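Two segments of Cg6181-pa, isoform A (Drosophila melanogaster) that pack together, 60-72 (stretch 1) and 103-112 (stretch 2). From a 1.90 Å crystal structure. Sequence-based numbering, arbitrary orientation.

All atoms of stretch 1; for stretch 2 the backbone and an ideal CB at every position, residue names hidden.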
# COMPACT_ATOMS: atom_id res chain seq x y z
N LEU A 60 4.33 1.00 -0.87
CA LEU A 60 3.29 0.25 -0.17
C LEU A 60 2.32 -0.32 -1.20
O LEU A 60 2.01 -1.52 -1.18
CB LEU A 60 2.58 1.15 0.85
CG LEU A 60 1.54 0.62 1.81
CD1 LEU A 60 2.24 -0.49 2.63
CD2 LEU A 60 0.99 1.76 2.72
N ILE A 61 1.91 0.52 -2.16
CA ILE A 61 1.02 0.06 -3.24
C ILE A 61 1.67 -1.11 -4.02
O ILE A 61 1.01 -2.15 -4.27
CB ILE A 61 0.65 1.19 -4.26
CG1 ILE A 61 -0.40 2.13 -3.64
CG2 ILE A 61 0.08 0.59 -5.55
CD1 ILE A 61 -0.58 3.45 -4.43
N GLN A 62 2.92 -0.94 -4.35
CA GLN A 62 3.68 -1.93 -5.01
C GLN A 62 3.76 -3.27 -4.25
O GLN A 62 3.44 -4.31 -4.75
CB GLN A 62 5.03 -1.34 -5.36
CG GLN A 62 5.86 -2.15 -6.24
CD GLN A 62 6.69 -3.17 -5.52
OE1 GLN A 62 7.42 -2.84 -4.61
NE2 GLN A 62 6.60 -4.39 -5.93
N GLN A 63 4.13 -3.18 -3.00
CA GLN A 63 4.41 -4.33 -2.17
C GLN A 63 3.16 -5.14 -1.79
O GLN A 63 3.19 -6.37 -1.83
CB GLN A 63 5.18 -3.92 -0.92
CG GLN A 63 6.59 -3.41 -1.29
CD GLN A 63 7.60 -3.56 -0.21
OE1 GLN A 63 7.41 -4.30 0.75
NE2 GLN A 63 8.69 -2.81 -0.33
N ILE A 64 2.09 -4.44 -1.45
CA ILE A 64 0.82 -5.07 -1.10
C ILE A 64 0.30 -5.84 -2.34
O ILE A 64 -0.16 -6.99 -2.23
CB ILE A 64 -0.23 -4.06 -0.59
CG1 ILE A 64 0.16 -3.48 0.77
CG2 ILE A 64 -1.63 -4.77 -0.50
CD1 ILE A 64 -0.72 -2.31 1.24
N SER A 65 0.36 -5.19 -3.50
CA SER A 65 -0.19 -5.77 -4.74
C SER A 65 0.73 -6.78 -5.43
O SER A 65 0.27 -7.55 -6.30
CB SER A 65 -0.60 -4.72 -5.75
OG SER A 65 0.48 -4.06 -6.38
N ALA A 66 2.02 -6.74 -5.10
CA ALA A 66 2.99 -7.70 -5.67
C ALA A 66 2.62 -9.13 -5.31
O ALA A 66 3.00 -10.08 -6.02
CB ALA A 66 4.42 -7.40 -5.16
N ASP A 67 1.95 -9.31 -4.19
CA ASP A 67 1.55 -10.61 -3.74
C ASP A 67 0.22 -10.56 -3.08
O ASP A 67 0.13 -10.34 -1.87
CB ASP A 67 2.60 -11.20 -2.79
CG ASP A 67 2.20 -12.55 -2.27
OD1 ASP A 67 1.38 -13.24 -2.92
OD2 ASP A 67 2.73 -12.93 -1.20
N MET A 68 -0.83 -10.85 -3.86
CA MET A 68 -2.21 -10.80 -3.41
C MET A 68 -2.82 -12.19 -3.26
O MET A 68 -4.05 -12.35 -3.36
CB MET A 68 -3.04 -9.99 -4.42
CG MET A 68 -2.48 -8.57 -4.64
SD MET A 68 -3.42 -7.53 -5.79
CE MET A 68 -4.93 -7.30 -4.86
N THR A 69 -2.00 -13.20 -2.99
CA THR A 69 -2.51 -14.57 -2.74
C THR A 69 -3.28 -14.66 -1.39
O THR A 69 -4.25 -15.41 -1.27
CB THR A 69 -1.41 -15.67 -2.92
OG1 THR A 69 -0.27 -15.36 -2.11
CG2 THR A 69 -0.95 -15.72 -4.38
N ASN A 70 -2.85 -13.89 -0.40
CA ASN A 70 -3.63 -13.68 0.81
C ASN A 70 -3.89 -12.19 1.01
O ASN A 70 -3.60 -11.60 2.06
CB ASN A 70 -2.96 -14.33 2.04
CG ASN A 70 -3.98 -14.65 3.17
OD1 ASN A 70 -4.94 -15.40 2.97
ND2 ASN A 70 -3.75 -14.08 4.35
N HIS A 71 -4.48 -11.59 -0.03
CA HIS A 71 -5.10 -10.28 0.05
C HIS A 71 -6.29 -10.28 1.01
O HIS A 71 -7.09 -11.22 1.02
CB HIS A 71 -5.56 -9.82 -1.34
CG HIS A 71 -5.85 -8.35 -1.41
ND1 HIS A 71 -4.87 -7.39 -1.22
CD2 HIS A 71 -6.99 -7.68 -1.68
CE1 HIS A 71 -5.41 -6.19 -1.36
NE2 HIS A 71 -6.69 -6.34 -1.62
N ASN A 72 -6.42 -9.19 1.78
CA ASN A 72 -7.49 -9.04 2.78
C ASN A 72 -7.95 -7.58 2.93
O ASN A 72 -7.43 -6.69 2.26
CB ASN A 72 -7.01 -9.59 4.13
CG ASN A 72 -5.65 -9.03 4.56
OD1 ASN A 72 -5.32 -7.85 4.33
ND2 ASN A 72 -4.86 -9.88 5.21
N UNK A 103 1.37 -1.51 -13.03
CA UNK A 103 1.67 -2.78 -12.41
C UNK A 103 0.64 -3.18 -11.34
O UNK A 103 0.29 -4.35 -11.23
CB UNK A 103 3.07 -2.72 -11.79
N UNK A 104 0.16 -2.20 -10.56
CA UNK A 104 -0.93 -2.42 -9.62
C UNK A 104 -2.15 -2.96 -10.37
O UNK A 104 -2.74 -3.95 -9.97
CB UNK A 104 -1.28 -1.13 -8.88
N UNK A 105 -2.49 -2.31 -11.48
CA UNK A 105 -3.58 -2.75 -12.33
C UNK A 105 -3.45 -4.19 -12.80
O UNK A 105 -4.40 -4.96 -12.71
CB UNK A 105 -3.68 -1.83 -13.55
N UNK A 106 -2.25 -4.51 -13.29
CA UNK A 106 -1.90 -5.82 -13.84
C UNK A 106 -2.02 -6.88 -12.74
O UNK A 106 -2.59 -7.93 -12.95
CB UNK A 106 -0.49 -5.81 -14.43
N UNK A 107 -1.49 -6.58 -11.56
CA UNK A 107 -1.65 -7.46 -10.42
C UNK A 107 -3.08 -7.67 -9.96
O UNK A 107 -3.45 -8.79 -9.55
CB UNK A 107 -0.83 -6.91 -9.25
N UNK A 108 -3.87 -6.59 -9.96
CA UNK A 108 -5.30 -6.68 -9.61
C UNK A 108 -6.03 -7.52 -10.64
O UNK A 108 -6.86 -8.33 -10.28
CB UNK A 108 -5.93 -5.29 -9.52
N UNK A 109 -5.70 -7.33 -11.91
CA UNK A 109 -6.31 -8.17 -12.96
C UNK A 109 -6.03 -9.68 -12.72
O UNK A 109 -6.92 -10.53 -12.86
CB UNK A 109 -5.78 -7.75 -14.33
N UNK A 110 -4.81 -10.01 -12.31
CA UNK A 110 -4.44 -11.41 -12.01
C UNK A 110 -5.14 -11.91 -10.75
O UNK A 110 -5.61 -13.05 -10.72
CB UNK A 110 -2.92 -11.54 -11.84
N UNK A 111 -5.25 -11.05 -9.75
CA UNK A 111 -5.99 -11.38 -8.55
C UNK A 111 -7.47 -11.68 -8.81
O UNK A 111 -8.01 -12.67 -8.30
CB UNK A 111 -5.87 -10.23 -7.55
N UNK A 112 -8.14 -10.85 -9.58
CA UNK A 112 -9.56 -11.12 -9.84
C UNK A 112 -9.78 -12.40 -10.66
O UNK A 112 -10.81 -13.01 -10.56
CB UNK A 112 -10.19 -9.93 -10.57

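Stretch 2 is helical throughout and runs 21° from parallel to helix 60-66, with the axes 9.3 Å apart at closest approach. A helix presents only one side to a neighbour, so only some positions meet stretch 1.

Position 103 points its CA-to-CB bond toward stretch 1, yet nothing there lies within 5.5 Å of the ideal CB. Many side chains would fit, polar ones included; the residue is Glu103, which makes no contact.

At 104 the bond leaves sideways, with the ideal CB 4.0 Å from Ile61 CG2 and 4.2 Å from Ser65 OG. Ser65 OG already donates to Ile61 O at 2.9 Å, so the site offers mostly carbon, and a branched aliphatic or a methionine would suit. The residue is Leu104, whose end swings nearer: Leu104 CD2 reaches Ile61 CG2 at 3.7 Å and Leu104 CD1 reaches Ser65 CB at 3.5 Å.

Positions 105 and 106 are left free by this contact; they are Tyr105 and Arg106.

Position 107 points toward stretch 1, at the backbone of Ser65. The ideal CB sits a tight 3.2 Å from Ser65 O, a carbonyl that accepts no backbone hydrogen bond within its own stretch. Bulk branching at CB would be risky here, whereas alanine, serine or a small amide would be plausible, the polar ones because an acceptor is at hand. The residue is Asn107, whose CB keeps that 3.2 Å spacing from Ser65 O; the orientation of its amide is uncertain.

At 108 the bond runs sideways, and the ideal CB is 5.0 Å from Met68 SD. A small or medium apolar group would serve: alanine, cysteine, perhaps valine. Cys108 takes the place, its SG 4.5 Å from Met68 SD.

Positions 109 and 110 find nothing within 5.5 Å of the ideal CB; they are Gln109 and Gln110.

Position 111 points toward stretch 1 with its ideal CB 4.0 Å from Met68 SD, and beyond it lie the Met68 side chain and the imidazole of His71. A long apolar or aromatic residue is called for, and a ring could use both neighbours. Phe111, with chi1 t, does so: Met68 CE sits over one ring face, 4.2 Å from the centroid, in a CH-pi contact, and the edge of His71 meets the face of Phe111, with centroids 5.3 Å apart and planes at 69°.

Position 112 is out of reach, leaving the choice open; it is Ile112.

Stretch 2 (103-112) ELYRNCQQFI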
# COMPACT_ATOMS: atom_id res chain seq x y z
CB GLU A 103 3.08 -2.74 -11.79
CG GLU A 103 3.67 -4.11 -11.41
CD GLU A 103 3.80 -5.13 -12.58
OE1 GLU A 103 3.67 -4.76 -13.75
OE2 GLU A 103 4.07 -6.33 -12.31
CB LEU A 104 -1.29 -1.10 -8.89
CG LEU A 104 -2.61 -1.14 -8.11
CD1 LEU A 104 -2.57 -2.13 -6.96
CD2 LEU A 104 -3.02 0.25 -7.62
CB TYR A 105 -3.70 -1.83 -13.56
CG TYR A 105 -5.04 -2.00 -14.23
CD1 TYR A 105 -6.10 -1.18 -13.90
CD2 TYR A 105 -5.23 -2.98 -15.19
CE1 TYR A 105 -7.30 -1.32 -14.48
CE2 TYR A 105 -6.45 -3.14 -15.79
CZ TYR A 105 -7.49 -2.30 -15.42
OH TYR A 105 -8.71 -2.43 -16.00
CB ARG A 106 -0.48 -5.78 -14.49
CG ARG A 106 0.04 -7.06 -15.24
CD ARG A 106 1.12 -6.68 -16.34
NE ARG A 106 1.86 -7.79 -16.96
CZ ARG A 106 1.65 -8.34 -18.18
NH1 ARG A 106 0.65 -7.96 -18.97
NH2 ARG A 106 2.43 -9.33 -18.58
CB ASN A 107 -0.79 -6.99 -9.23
CG ASN A 107 0.67 -7.29 -9.43
OD1 ASN A 107 1.54 -6.43 -9.26
ND2 ASN A 107 0.96 -8.50 -9.80
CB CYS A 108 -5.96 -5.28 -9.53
SG CYS A 108 -5.42 -4.26 -8.12
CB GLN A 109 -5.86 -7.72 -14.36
CG GLN A 109 -4.68 -8.46 -14.88
CD GLN A 109 -3.95 -7.84 -16.09
OE1 GLN A 109 -4.20 -6.68 -16.52
NE2 GLN A 109 -3.01 -8.62 -16.61
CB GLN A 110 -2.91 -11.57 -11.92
CG GLN A 110 -2.27 -11.24 -13.29
CD GLN A 110 -2.73 -12.19 -14.38
OE1 GLN A 110 -2.55 -13.40 -14.26
NE2 GLN A 110 -3.33 -11.65 -15.44
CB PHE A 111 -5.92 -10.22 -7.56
CG PHE A 111 -6.84 -10.39 -6.39
CD1 PHE A 111 -6.49 -11.23 -5.36
CD2 PHE A 111 -8.03 -9.66 -6.30
CE1 PHE A 111 -7.30 -11.36 -4.24
CE2 PHE A 111 -8.88 -9.81 -5.20
CZ PHE A 111 -8.48 -10.68 -4.16
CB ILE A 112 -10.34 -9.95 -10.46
CG1 ILE A 112 -9.78 -9.51 -11.79
CG2 ILE A 112 -10.41 -8.72 -9.45
CD1 ILE A 112 -10.72 -8.59 -12.56
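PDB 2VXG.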